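Local coordinates for HIGH affinity ribose transport protein RBSD (Bacillus subtilis, PDB 1OGD) that probably interconverts the beta-pyranose and beta-furanose forms of D-ribose, working as a decamer built from two pentamers, at residues 99-102 with 103-107. Sequence-based numbering, arbitrary orientation.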
loop_
_atom_site.group_PDB
_atom_site.type_symbol
_atom_site.label_atom_id
_atom_site.label_comp_id
_atom_site.label_asym_id
_atom_site.label_seq_id
_atom_site.Cartn_x
_atom_site.Cartn_y
_atom_site.Cartn_z
ATOM N N GLU A 99 -8.951 30.717 -15.160
ATOM C CA GLU A 99 -8.495 30.543 -13.785
ATOM C C GLU A 99 -9.536 29.842 -12.923
ATOM O O GLU A 99 -9.207 28.925 -12.171
ATOM C CB GLU A 99 -8.131 31.894 -13.164
ATOM C CG GLU A 99 -6.905 32.540 -13.784
ATOM C CD GLU A 99 -5.696 31.619 -13.765
ATOM O OE1 GLU A 99 -5.304 31.168 -12.666
ATOM O OE2 GLU A 99 -5.137 31.346 -14.851
ATOM N N GLU A 100 -10.788 30.277 -13.024
ATOM C CA GLU A 100 -11.858 29.656 -12.253
ATOM C C GLU A 100 -12.022 28.219 -12.735
ATOM O O GLU A 100 -12.255 27.309 -11.941
ATOM C CB GLU A 100 -13.176 30.401 -12.452
ATOM C CG GLU A 100 -13.149 31.862 -12.063
ATOM C CD GLU A 100 -14.496 32.530 -12.285
ATOM O OE1 GLU A 100 -15.457 32.178 -11.565
ATOM O OE2 GLU A 100 -14.597 33.391 -13.189
ATOM N N PHE A 101 -11.900 28.033 -14.046
ATOM C CA PHE A 101 -12.023 26.717 -14.662
ATOM C C PHE A 101 -11.064 25.731 -13.997
ATOM O O PHE A 101 -11.473 24.652 -13.562
ATOM C CB PHE A 101 -11.703 26.809 -16.156
ATOM C CG PHE A 101 -11.860 25.509 -16.896
ATOM C CD1 PHE A 101 -13.114 25.081 -17.319
ATOM C CD2 PHE A 101 -10.754 24.711 -17.167
ATOM C CE1 PHE A 101 -13.263 23.877 -18.001
ATOM C CE2 PHE A 101 -10.893 23.508 -17.847
ATOM C CZ PHE A 101 -12.150 23.090 -18.265
ATOM N N LYS A 102 -9.787 26.106 -13.927
ATOM C CA LYS A 102 -8.774 25.254 -13.318
ATOM C C LYS A 102 -9.108 24.891 -11.874
ATOM O O LYS A 102 -8.831 23.776 -11.433
ATOM C CB LYS A 102 -7.400 25.928 -13.396
ATOM C CG LYS A 102 -6.649 25.586 -14.674
ATOM C CD LYS A 102 -5.827 26.747 -15.203
ATOM C CE LYS A 102 -4.734 27.174 -14.247
ATOM N NZ LYS A 102 -3.993 28.331 -14.817
ATOM N N LEU A 103 -9.711 25.823 -11.144
ATOM C CA LEU A 103 -10.085 25.568 -9.758
ATOM C C LEU A 103 -11.128 24.457 -9.686
ATOM O O LEU A 103 -11.083 23.603 -8.799
ATOM C CB LEU A 103 -10.650 26.832 -9.113
ATOM C CG LEU A 103 -9.679 27.993 -8.906
ATOM C CD1 LEU A 103 -10.424 29.167 -8.271
ATOM C CD2 LEU A 103 -8.514 27.547 -8.026
ATOM N N LEU A 104 -12.068 24.475 -10.625
ATOM C CA LEU A 104 -13.119 23.467 -10.668
ATOM C C LEU A 104 -12.601 22.070 -10.985
ATOM O O LEU A 104 -13.193 21.085 -10.559
ATOM C CB LEU A 104 -14.189 23.852 -11.695
ATOM C CG LEU A 104 -15.281 24.828 -11.251
ATOM C CD1 LEU A 104 -14.658 26.094 -10.671
ATOM C CD2 LEU A 104 -16.171 25.158 -12.443
ATOM N N THR A 105 -11.499 21.977 -11.724
ATOM C CA THR A 105 -10.955 20.671 -12.079
ATOM C C THR A 105 -10.450 19.883 -10.872
ATOM O O THR A 105 -10.240 18.676 -10.958
ATOM C CB THR A 105 -9.797 20.784 -13.104
ATOM O OG1 THR A 105 -8.678 21.450 -12.505
ATOM C CG2 THR A 105 -10.254 21.547 -14.341
ATOM N N LYS A 106 -10.252 20.562 -9.749
ATOM C CA LYS A 106 -9.771 19.892 -8.543
ATOM C C LYS A 106 -10.847 18.949 -7.997
ATOM O O LYS A 106 -10.557 18.047 -7.214
ATOM C CB LYS A 106 -9.391 20.932 -7.482
ATOM C CG LYS A 106 -8.311 21.904 -7.944
ATOM C CD LYS A 106 -8.042 23.009 -6.929
ATOM C CE LYS A 106 -7.509 22.457 -5.616
ATOM N NZ LYS A 106 -7.229 23.555 -4.651
ATOM N N ASP A 107 -12.087 19.160 -8.429
ATOM C CA ASP A 107 -13.215 18.340 -7.990
ATOM C C ASP A 107 -13.574 17.232 -8.972
ATOM O O ASP A 107 -14.436 16.401 -8.688
ATOM C CB ASP A 107 -14.449 19.213 -7.757
ATOM C CG ASP A 107 -14.334 20.053 -6.509
ATOM O OD1 ASP A 107 -14.063 19.471 -5.436
ATOM O OD2 ASP A 107 -14.516 21.287 -6.593
#
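Thr105 and Phe101 meet across one turn in the C-terminal part of the helix that includes 98-104, in a protein of the RbsD/FucU family, and they illustrate how a hydroxyl can tie itself back to the turn before it. The inward side of the helix holds both residues, which are buried. Phe101 swings its ring away from its own backbone N (chi1 -177°) onto Asn122, one of the substrate-binding residues, and Ile124 of strand 123-127. Thr105 CG2 comes to 4.1 Å from Phe101 CE2, approaching the ring obliquely, and the same threonine side chain also touches Pro34. Leu104, partly exposed, also packs on Ile124, with its CD1 only 3.0 Å from Glu100 O, the oxygen that its amide N holds at 3.1 Å. The backbone N of Thr105 bonds to Phe101 O at 3.2 Å and adds a weak second bond to Lys102 O, so i-to-i+3 bonding joins the alpha-helical i-to-i+4 pattern. Lys106 N to Leu103 O and Asp107 N to Leu104 O continue in the tighter spacing.

The exposed side, with Glu99, Glu100, Leu103 and Lys106, is looser. Leu103 CG lies 3.4 Å from Glu99 O, and its amide makes only a weak bond to that oxygen. Glu100 turns its carboxylate back to Ser97 OG. At the border, partly exposed Lys102 carries NZ to 3.2 Å from Glu99 OE2, a salt bridge on the syn side but tilted out of the carboxylate plane. The nearest atoms of the Lys102 side chain and the bound ribopyranose are about 5 Å apart, placing the side of the helix with Lys102 and substrate-binding His98 beside the sugar pocket. Back on the packed side, chi1 of 66° sets Thr105 OG1 between the backbone N and the carbonyl carbon, where it donates to Lys102 O over 2.6 Å, tilted 22° from the carbonyl plane.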